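Local coordinates for protein free methionine-R-sulfoxide reductase (Saccharomyces cerevisiae, PDB 1F5M) that reduces the R-enantiomer of free methionine sulfoxide to methionine and takes part in protection against oxidative stress, at residues D11-S16 with S50-H55; E23-L28 with H55-L60; D63-G68 with D151-E156. All coordinates share one frame; numbering follows the deposited sequence.

Contacts 1 and 2 both use helix 42-59, and both include His55, which touches the other segment only in contact 1. The first sets an N-terminal loop against the helix, the second lays helix 21-36 beside it. Both are partly buried, and no hydrogen bond joins their segments directly: contact 1 centres on Val13 and His55, with a water between Tyr15 and Leu52, and touches the second subunit, while contact 2 relies on aliphatic branches. Contact 3, about 16 Å from contact 1 and 14 Å from contact 2 between centres, is more buried and is a backbone-bonded pairing of strands 64-72 and 144-152, with carboxylates and water at its outer end. Lys58 reaches Ile64 O, connecting contacts 2 and 3.

Contact 1: residues D11-S16 with S50-H55; sequences DHVNYS and SSLIWH
Val13 and His55 bring the two backbones to their nearest approach, 6.0 Å from CA to CA. Val13 lies at the end of a 3-10 segment that includes residues 11-13, where the bond from Asn14 N to Asp11 O spans 3.1 Å; His55 belongs to helix 42-59. The turn is tied a second time by its side chains, since Asn14 ND2 donates to Asp11 OD1 at 2.9 Å, nearly straight at 165° and on the anti side, 30° out of the carboxylate plane. Val13 points at the helix and crosses the His55 side chain at about a right angle. Its CG1 lies over one face of the imidazole, offset toward the rim, although the modelled separation is too short to be trusted in detail. Trp54 CD1 lies over the centre of the opposite face. The other branch, Val13 CG2, sits 3.5 Å from His55 CB and reaches Leu52 CD2 at 4.1 Å, where His12 CB also touches. His12 turns its ring away and bonds Ser31 of helix 21-36. In Tyr15, chi1 of 46° sets CG between the backbone N and the carbonyl carbon; at the far end of the ring OH lies 3.5 Å from His55 C. A water in the plane of the phenol links the two segments, 2.5 Å from Tyr15 OH and donating to Leu52 O at 2.9 Å. Ser51 OG bonds Gly87 O, and Asn14 OD1 bonds Lys88 NZ, both of the second subunit. The arrangement is that of an N-terminal loop folded over the helical layer of a GAF domain, in contact with the second subunit of the dimer.

Contact 2: residues E23-L28 with H55-L60; sequences EILEQL and HAYKSL
Ile24 meets Ala56 and Ser59 with both of its branches, and its torsions divide the work. CG1 is anti to the carbonyl carbon (chi1 -66°), and CG2 is therefore anti to the backbone N and lies against Ala56 CB at 3.8 Å. The chain beyond CG1 is fully extended and carries CD1 to Ser59 OG, 3.4 Å away. One helical turn further on, Leu28 has its CG anti to the backbone N, and its CD1 lies 3.9 Å from the same methyl, Ala56 CB. Ala56 is thus held between an isoleucine and a leucine four residues apart. Leu60 and Ile24 slide past each other in opposite directions, with Ile24 CG2 4.1 Å from Leu60 CD2. Leu60 CD2 completes this side of the contact at 4.3 Å from Leu25 CD2. Ser59 OG, although in contact with Ile24 CD1, also serves its own helix: it lies between the backbone N and the carbonyl carbon (chi1 77°) and donates to Ala56 O at 3.0 Å. That carbonyl also receives Leu60 N, so two donors share one oxygen in the last turn of helix 42-59. Tyr57 OH, at the margin of Leu25 CD2, bonds Asp162 OD1 of helix 160-176. Val161, Phe165 and Leu169 of that third helix pack on Leu25 and Leu28. The axes of the two short segments approach to 10.2 Å and run antiparallel, 171° apart. This is side-by-side antiparallel helix packing through aliphatic residues, and with helix 160-176 it forms the helical layer of the GAF fold.

Contact 3: residues D63-G68 with D151-E156; sequences DINWAG and DCLDYE
Asn65 and Leu153 lie against each other, with the leucine CD2 3.5 Å from the amide carbon CG of Asn65. Asn65 has CG between its backbone N and carbonyl carbon (chi1 49°), and its OD1 rests over the opposite backbone, 3.2 Å from Cys152 C. The amide also crosses the Asp151 side chain obliquely, the amide and carboxylate planes being 56° apart. Both groups bond Thr129, and ND2 also donates to Asp126, next to Cys125 of the Cys91-Cys125 disulfide. An alanine in place of Asn65 would probably leave Thr129 and Asp126 without their amide donor and open a gap beside Leu153 CD2. Trp66 and Asp151 meet at their bases, CB to CB 3.7 Å. Because Asn65 and Trp66 both face Asp151, the pairing is a classic beta bulge: Asn65 N donates to Asp151 O at 3.1 Å, and Asp151 N to Trp66 O at 2.8 Å. Beyond it Leu153 N reaches Asp63 O at 2.9 Å. At this outer end Asp63 OD2 and Asp154 OD2 stand 4.5 Å apart, and a water donating to both carboxylates probably eases their repulsion. The two strands are neighbours within the antiparallel GAF sheet; Ile64 packs on Trp54 and Tyr57 of helix 42-59, while the indole of Trp66 stacks with Phe85 of strand 79-85.

Contact 1: residues D11-S16 with S50-H55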
loop_
_atom_site.group_PDB
_atom_site.type_symbol
_atom_site.label_atom_id
_atom_site.label_comp_id
_atom_site.label_asym_id
_atom_site.label_seq_id
_atom_site.Cartn_x
_atom_site.Cartn_y
_atom_site.Cartn_z
ATOM N N ASP B 11 -15.265 5.321 0.001
ATOM C CA ASP B 11 -15.892 6.441 -0.682
ATOM C C ASP B 11 -15.041 7.682 -0.838
ATOM O O ASP B 11 -15.359 8.566 -1.612
ATOM C CB ASP B 11 -17.231 6.788 -0.022
ATOM C CG ASP B 11 -18.291 5.712 -0.254
ATOM O OD1 ASP B 11 -18.435 5.211 -1.399
ATOM O OD2 ASP B 11 -18.995 5.371 0.701
ATOM N N HIS B 12 -13.948 7.765 -0.106
ATOM C CA HIS B 12 -13.076 8.906 -0.274
ATOM C C HIS B 12 -12.453 8.885 -1.650
ATOM O O HIS B 12 -11.904 9.885 -2.138
ATOM C CB HIS B 12 -11.959 8.852 0.754
ATOM C CG HIS B 12 -12.409 9.233 2.119
ATOM N ND1 HIS B 12 -12.601 10.545 2.500
ATOM C CD2 HIS B 12 -12.740 8.473 3.187
ATOM C CE1 HIS B 12 -13.022 10.574 3.747
ATOM N NE2 HIS B 12 -13.115 9.330 4.186
ATOM N N VAL B 13 -12.537 7.730 -2.288
ATOM C CA VAL B 13 -11.922 7.544 -3.582
ATOM C C VAL B 13 -12.999 7.305 -4.652
ATOM O O VAL B 13 -12.705 6.958 -5.797
ATOM C CB VAL B 13 -10.891 6.367 -3.409
ATOM C CG1 VAL B 13 -10.933 5.428 -4.540
ATOM C CG2 VAL B 13 -9.502 6.940 -3.138
ATOM N N ASN B 14 -14.260 7.515 -4.270
ATOM C CA ASN B 14 -15.369 7.330 -5.198
ATOM C C ASN B 14 -15.973 8.690 -5.494
ATOM O O ASN B 14 -16.745 9.222 -4.689
ATOM C CB ASN B 14 -16.463 6.420 -4.600
ATOM C CG ASN B 14 -16.001 4.978 -4.424
ATOM O OD1 ASN B 14 -15.241 4.446 -5.243
ATOM N ND2 ASN B 14 -16.495 4.324 -3.389
ATOM N N TYR B 15 -15.588 9.274 -6.617
ATOM C CA TYR B 15 -16.136 10.558 -7.031
ATOM C C TYR B 15 -16.036 10.632 -8.539
ATOM O O TYR B 15 -15.294 9.869 -9.153
ATOM C CB TYR B 15 -15.380 11.701 -6.385
ATOM C CG TYR B 15 -13.895 11.539 -6.460
ATOM C CD1 TYR B 15 -13.173 11.974 -7.575
ATOM C CD2 TYR B 15 -13.195 10.963 -5.396
ATOM C CE1 TYR B 15 -11.790 11.838 -7.622
ATOM C CE2 TYR B 15 -11.818 10.820 -5.438
ATOM C CZ TYR B 15 -11.128 11.254 -6.547
ATOM O OH TYR B 15 -9.792 11.041 -6.580
ATOM N N SER B 16 -16.782 11.549 -9.135
ATOM C CA SER B 16 -16.797 11.650 -10.582
ATOM C C SER B 16 -15.510 12.204 -11.124
ATOM O O SER B 16 -14.845 13.005 -10.474
ATOM C CB SER B 16 -17.957 12.528 -11.063
ATOM O OG SER B 16 -17.445 13.733 -11.605
ATOM N N SER B 50 -1.607 6.769 0.159
ATOM C CA SER B 50 -1.208 6.248 -1.142
ATOM C C SER B 50 -2.454 5.940 -1.984
ATOM O O SER B 50 -2.473 6.174 -3.182
ATOM C CB SER B 50 -0.307 4.999 -0.987
ATOM O OG SER B 50 -1.044 3.870 -0.550
ATOM N N SER B 51 -3.522 5.442 -1.362
ATOM C CA SER B 51 -4.732 5.152 -2.119
ATOM C C SER B 51 -5.434 6.447 -2.640
ATOM O O SER B 51 -5.990 6.481 -3.741
ATOM C CB SER B 51 -5.676 4.368 -1.220
ATOM O OG SER B 51 -6.836 4.060 -1.907
ATOM N N LEU B 52 -5.402 7.506 -1.842
ATOM C CA LEU B 52 -6.010 8.797 -2.181
ATOM C C LEU B 52 -5.281 9.340 -3.430
ATOM O O LEU B 52 -5.917 9.659 -4.459
ATOM C CB LEU B 52 -5.842 9.802 -1.001
ATOM C CG LEU B 52 -6.809 9.613 0.184
ATOM C CD1 LEU B 52 -6.556 10.644 1.321
ATOM C CD2 LEU B 52 -8.254 9.761 -0.366
ATOM N N ILE B 53 -3.956 9.329 -3.372
ATOM C CA ILE B 53 -3.132 9.864 -4.473
ATOM C C ILE B 53 -3.347 9.072 -5.760
ATOM O O ILE B 53 -3.583 9.644 -6.815
ATOM C CB ILE B 53 -1.651 9.830 -4.090
ATOM C CG1 ILE B 53 -1.426 10.767 -2.895
ATOM C CG2 ILE B 53 -0.762 10.222 -5.292
ATOM C CD1 ILE B 53 -0.101 10.566 -2.230
ATOM N N TRP B 54 -3.357 7.747 -5.631
ATOM C CA TRP B 54 -3.501 6.859 -6.766
ATOM C C TRP B 54 -4.812 7.158 -7.510
ATOM O O TRP B 54 -4.816 7.379 -8.719
ATOM C CB TRP B 54 -3.519 5.364 -6.290
ATOM C CG TRP B 54 -3.846 4.421 -7.456
ATOM C CD1 TRP B 54 -5.077 4.158 -7.980
ATOM C CD2 TRP B 54 -2.908 3.752 -8.279
ATOM N NE1 TRP B 54 -4.965 3.365 -9.086
ATOM C CE2 TRP B 54 -3.639 3.091 -9.297
ATOM C CE3 TRP B 54 -1.502 3.650 -8.273
ATOM C CZ2 TRP B 54 -3.018 2.323 -10.303
ATOM C CZ3 TRP B 54 -0.879 2.888 -9.276
ATOM C CH2 TRP B 54 -1.645 2.230 -10.279
ATOM N N HIS B 55 -5.931 7.123 -6.779
ATOM C CA HIS B 55 -7.227 7.356 -7.377
ATOM C C HIS B 55 -7.423 8.764 -7.907
ATOM O O HIS B 55 -8.104 8.941 -8.921
ATOM C CB HIS B 55 -8.316 6.982 -6.385
ATOM C CG HIS B 55 -8.385 5.506 -6.129
ATOM N ND1 HIS B 55 -9.012 4.624 -6.996
ATOM C CD2 HIS B 55 -7.788 4.745 -5.185
ATOM C CE1 HIS B 55 -8.788 3.386 -6.597
ATOM N NE2 HIS B 55 -8.039 3.432 -5.502
HETATM O O HOH W 1 -8.659 10.562 -4.376
#

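Contact 2: residues E23-L28 with H55-L60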
loop_
_atom_site.group_PDB
_atom_site.type_symbol
_atom_site.label_atom_id
_atom_site.label_comp_id
_atom_site.label_asym_id
_atom_site.label_seq_id
_atom_site.Cartn_x
_atom_site.Cartn_y
_atom_site.Cartn_z
ATOM N N GLU B 23 -10.581 20.846 -7.668
ATOM C CA GLU B 23 -11.585 20.230 -6.775
ATOM C C GLU B 23 -11.099 18.887 -6.237
ATOM O O GLU B 23 -11.226 18.590 -5.044
ATOM C CB GLU B 23 -12.903 19.948 -7.511
ATOM C CG GLU B 23 -13.707 21.146 -7.942
ATOM C CD GLU B 23 -15.079 20.739 -8.480
ATOM O OE1 GLU B 23 -15.134 19.975 -9.479
ATOM O OE2 GLU B 23 -16.109 21.181 -7.900
ATOM N N ILE B 24 -10.588 18.057 -7.149
ATOM C CA ILE B 24 -10.101 16.733 -6.810
ATOM C C ILE B 24 -8.959 16.783 -5.792
ATOM O O ILE B 24 -8.935 16.041 -4.818
ATOM C CB ILE B 24 -9.647 15.999 -8.096
ATOM C CG1 ILE B 24 -10.866 15.750 -8.987
ATOM C CG2 ILE B 24 -8.934 14.702 -7.752
ATOM C CD1 ILE B 24 -10.536 15.015 -10.261
ATOM N N LEU B 25 -8.015 17.675 -5.991
ATOM C CA LEU B 25 -6.891 17.742 -5.075
ATOM C C LEU B 25 -7.285 18.373 -3.752
ATOM O O LEU B 25 -6.740 18.024 -2.675
ATOM C CB LEU B 25 -5.740 18.525 -5.732
ATOM C CG LEU B 25 -5.267 17.929 -7.071
ATOM C CD1 LEU B 25 -4.058 18.690 -7.601
ATOM C CD2 LEU B 25 -4.924 16.474 -6.869
ATOM N N GLU B 26 -8.221 19.311 -3.802
ATOM C CA GLU B 26 -8.623 19.930 -2.561
ATOM C C GLU B 26 -9.393 18.894 -1.747
ATOM O O GLU B 26 -9.266 18.834 -0.530
ATOM C CB GLU B 26 -9.483 21.181 -2.822
ATOM C CG GLU B 26 -9.765 21.950 -1.540
ATOM C CD GLU B 26 -8.544 21.984 -0.580
ATOM O OE1 GLU B 26 -7.476 22.597 -0.971
ATOM O OE2 GLU B 26 -8.680 21.391 0.549
ATOM N N GLN B 27 -10.176 18.070 -2.428
ATOM C CA GLN B 27 -10.938 17.016 -1.752
ATOM C C GLN B 27 -10.014 15.977 -1.160
ATOM O O GLN B 27 -10.356 15.320 -0.177
ATOM C CB GLN B 27 -11.868 16.297 -2.727
ATOM C CG GLN B 27 -13.313 16.752 -2.641
ATOM C CD GLN B 27 -14.177 16.168 -3.754
ATOM O OE1 GLN B 27 -14.120 14.951 -4.040
ATOM N NE2 GLN B 27 -14.994 17.032 -4.393
ATOM N N LEU B 28 -8.863 15.785 -1.794
ATOM C CA LEU B 28 -7.922 14.792 -1.295
ATOM C C LEU B 28 -7.336 15.296 0.004
ATOM O O LEU B 28 -7.262 14.545 0.967
ATOM C CB LEU B 28 -6.802 14.515 -2.314
ATOM C CG LEU B 28 -5.775 13.446 -1.919
ATOM C CD1 LEU B 28 -5.226 12.845 -3.152
ATOM C CD2 LEU B 28 -4.646 14.025 -1.071
ATOM N N HIS B 55 -5.931 7.123 -6.779
ATOM C CA HIS B 55 -7.227 7.356 -7.377
ATOM C C HIS B 55 -7.423 8.764 -7.907
ATOM O O HIS B 55 -8.104 8.941 -8.921
ATOM C CB HIS B 55 -8.316 6.982 -6.385
ATOM C CG HIS B 55 -8.385 5.506 -6.129
ATOM N ND1 HIS B 55 -9.012 4.624 -6.996
ATOM C CD2 HIS B 55 -7.788 4.745 -5.185
ATOM C CE1 HIS B 55 -8.788 3.386 -6.597
ATOM N NE2 HIS B 55 -8.039 3.432 -5.502
ATOM N N ALA B 56 -6.879 9.753 -7.225
ATOM C CA ALA B 56 -6.983 11.133 -7.726
ATOM C C ALA B 56 -6.342 11.228 -9.115
ATOM O O ALA B 56 -6.945 11.761 -10.075
ATOM C CB ALA B 56 -6.281 12.110 -6.795
ATOM N N TYR B 57 -5.119 10.737 -9.239
ATOM C CA TYR B 57 -4.470 10.831 -10.541
ATOM C C TYR B 57 -5.127 9.988 -11.611
ATOM O O TYR B 57 -5.102 10.368 -12.786
ATOM C CB TYR B 57 -2.972 10.519 -10.438
ATOM C CG TYR B 57 -2.249 11.745 -9.964
ATOM C CD1 TYR B 57 -2.097 11.995 -8.604
ATOM C CD2 TYR B 57 -1.880 12.751 -10.874
ATOM C CE1 TYR B 57 -1.619 13.221 -8.146
ATOM C CE2 TYR B 57 -1.400 13.980 -10.427
ATOM C CZ TYR B 57 -1.280 14.211 -9.064
ATOM O OH TYR B 57 -0.913 15.441 -8.576
ATOM N N LYS B 58 -5.739 8.866 -11.222
ATOM C CA LYS B 58 -6.407 8.020 -12.202
ATOM C C LYS B 58 -7.586 8.799 -12.753
ATOM O O LYS B 58 -7.850 8.749 -13.952
ATOM C CB LYS B 58 -6.926 6.694 -11.565
ATOM C CG LYS B 58 -5.897 5.538 -11.566
ATOM C CD LYS B 58 -5.303 5.379 -12.969
ATOM C CE LYS B 58 -4.340 4.200 -13.154
ATOM N NZ LYS B 58 -3.408 4.408 -14.380
ATOM N N SER B 59 -8.303 9.520 -11.889
ATOM C CA SER B 59 -9.467 10.255 -12.363
ATOM C C SER B 59 -9.064 11.498 -13.150
ATOM O O SER B 59 -9.817 11.921 -14.022
ATOM C CB SER B 59 -10.417 10.603 -11.212
ATOM O OG SER B 59 -9.938 11.684 -10.473
ATOM N N LEU B 60 -7.887 12.061 -12.869
ATOM C CA LEU B 60 -7.385 13.232 -13.629
ATOM C C LEU B 60 -6.867 12.749 -14.981
ATOM O O LEU B 60 -6.324 13.527 -15.787
ATOM C CB LEU B 60 -6.223 13.910 -12.904
ATOM C CG LEU B 60 -6.444 15.078 -11.938
ATOM C CD1 LEU B 60 -7.879 15.521 -11.909
ATOM C CD2 LEU B 60 -5.967 14.678 -10.583
#

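Contact 3: residues D63-G68 with D151-E156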
loop_
_atom_site.group_PDB
_atom_site.type_symbol
_atom_site.label_atom_id
_atom_site.label_comp_id
_atom_site.label_asym_id
_atom_site.label_seq_id
_atom_site.Cartn_x
_atom_site.Cartn_y
_atom_site.Cartn_z
ATOM N N ASP B 63 -1.875 8.721 -16.656
ATOM C CA ASP B 63 -1.667 7.267 -16.652
ATOM C C ASP B 63 -0.571 6.864 -15.669
ATOM O O ASP B 63 0.501 6.420 -16.066
ATOM C CB ASP B 63 -1.331 6.832 -18.080
ATOM C CG ASP B 63 -1.518 5.364 -18.321
ATOM O OD1 ASP B 63 -2.041 4.591 -17.471
ATOM O OD2 ASP B 63 -1.157 4.957 -19.422
ATOM N N ILE B 64 -0.827 7.032 -14.369
ATOM C CA ILE B 64 0.180 6.684 -13.375
ATOM C C ILE B 64 0.267 5.163 -13.159
ATOM O O ILE B 64 -0.688 4.437 -13.440
ATOM C CB ILE B 64 -0.095 7.375 -12.008
ATOM C CG1 ILE B 64 -1.440 6.890 -11.445
ATOM C CG2 ILE B 64 -0.103 8.906 -12.194
ATOM C CD1 ILE B 64 -1.541 7.052 -9.983
ATOM N N ASN B 65 1.436 4.704 -12.711
ATOM C CA ASN B 65 1.712 3.308 -12.421
ATOM C C ASN B 65 2.250 3.138 -11.006
ATOM O O ASN B 65 2.469 2.021 -10.558
ATOM C CB ASN B 65 2.689 2.656 -13.424
ATOM C CG ASN B 65 3.954 3.468 -13.678
ATOM O OD1 ASN B 65 3.899 4.633 -14.040
ATOM N ND2 ASN B 65 5.105 2.819 -13.545
ATOM N N TRP B 66 2.427 4.230 -10.282
ATOM C CA TRP B 66 2.893 4.057 -8.912
ATOM C C TRP B 66 2.619 5.292 -8.127
ATOM O O TRP B 66 2.805 6.419 -8.642
ATOM C CB TRP B 66 4.372 3.783 -8.893
ATOM C CG TRP B 66 4.837 2.969 -7.760
ATOM C CD1 TRP B 66 4.884 1.599 -7.717
ATOM C CD2 TRP B 66 5.396 3.428 -6.522
ATOM N NE1 TRP B 66 5.444 1.184 -6.548
ATOM C CE2 TRP B 66 5.771 2.270 -5.786
ATOM C CE3 TRP B 66 5.627 4.684 -5.964
ATOM C CZ2 TRP B 66 6.361 2.331 -4.528
ATOM C CZ3 TRP B 66 6.231 4.755 -4.698
ATOM C CH2 TRP B 66 6.591 3.575 -3.997
ATOM N N ALA B 67 2.130 5.114 -6.894
ATOM C CA ALA B 67 1.901 6.261 -6.028
ATOM C C ALA B 67 2.158 5.759 -4.660
ATOM O O ALA B 67 1.437 4.848 -4.162
ATOM C CB ALA B 67 0.453 6.819 -6.167
ATOM N N GLY B 68 3.154 6.343 -4.010
ATOM C CA GLY B 68 3.488 5.849 -2.693
ATOM C C GLY B 68 4.530 6.609 -1.949
ATOM O O GLY B 68 4.833 7.777 -2.266
ATOM N N ASP B 151 4.860 7.707 -10.010
ATOM C CA ASP B 151 5.466 7.373 -11.328
ATOM C C ASP B 151 4.352 7.461 -12.385
ATOM O O ASP B 151 3.195 7.137 -12.093
ATOM C CB ASP B 151 5.996 5.932 -11.427
ATOM C CG ASP B 151 7.248 5.690 -10.634
ATOM O OD1 ASP B 151 7.632 6.545 -9.833
ATOM O OD2 ASP B 151 7.846 4.595 -10.786
ATOM N N CYS B 152 4.713 7.868 -13.607
ATOM C CA CYS B 152 3.757 7.949 -14.724
ATOM C C CYS B 152 4.270 7.188 -15.935
ATOM O O CYS B 152 5.468 7.229 -16.244
ATOM C CB CYS B 152 3.515 9.436 -15.098
ATOM S SG CYS B 152 2.414 9.731 -16.516
ATOM N N LEU B 153 3.359 6.569 -16.685
ATOM C CA LEU B 153 3.731 5.806 -17.880
ATOM C C LEU B 153 4.050 6.655 -19.093
ATOM O O LEU B 153 4.613 6.144 -20.050
ATOM C CB LEU B 153 2.627 4.827 -18.262
ATOM C CG LEU B 153 2.440 3.717 -17.213
ATOM C CD1 LEU B 153 1.263 2.847 -17.613
ATOM C CD2 LEU B 153 3.676 2.882 -17.113
ATOM N N ASP B 154 3.652 7.929 -19.073
ATOM C CA ASP B 154 3.963 8.830 -20.198
ATOM C C ASP B 154 4.991 9.860 -19.748
ATOM O O ASP B 154 5.122 10.121 -18.548
ATOM C CB ASP B 154 2.714 9.615 -20.667
ATOM C CG ASP B 154 1.535 8.716 -21.094
ATOM O OD1 ASP B 154 1.737 7.761 -21.871
ATOM O OD2 ASP B 154 0.381 8.999 -20.672
ATOM N N TYR B 155 5.715 10.451 -20.705
ATOM C CA TYR B 155 6.656 11.524 -20.391
ATOM C C TYR B 155 5.811 12.736 -19.996
ATOM O O TYR B 155 4.621 12.797 -20.301
ATOM C CB TYR B 155 7.476 11.954 -21.634
ATOM C CG TYR B 155 8.394 10.889 -22.202
ATOM C CD1 TYR B 155 8.095 10.245 -23.395
ATOM C CD2 TYR B 155 9.524 10.485 -21.511
ATOM C CE1 TYR B 155 8.890 9.221 -23.897
ATOM C CE2 TYR B 155 10.327 9.454 -22.001
ATOM C CZ TYR B 155 9.988 8.829 -23.196
ATOM O OH TYR B 155 10.705 7.745 -23.632
ATOM N N GLU B 156 6.422 13.695 -19.302
ATOM C CA GLU B 156 5.737 14.934 -18.949
ATOM C C GLU B 156 4.394 14.750 -18.252
ATOM O O GLU B 156 3.411 15.445 -18.547
ATOM C CB GLU B 156 5.537 15.777 -20.224
ATOM C CG GLU B 156 6.838 16.206 -20.935
ATOM C CD GLU B 156 6.667 16.387 -22.470
ATOM O OE1 GLU B 156 7.693 16.394 -23.202
ATOM O OE2 GLU B 156 5.513 16.525 -22.963
HETATM O O HOH W 2 -0.561 10.345 -18.622
HETATM O O HOH W 3 -0.104 5.745 -21.639
#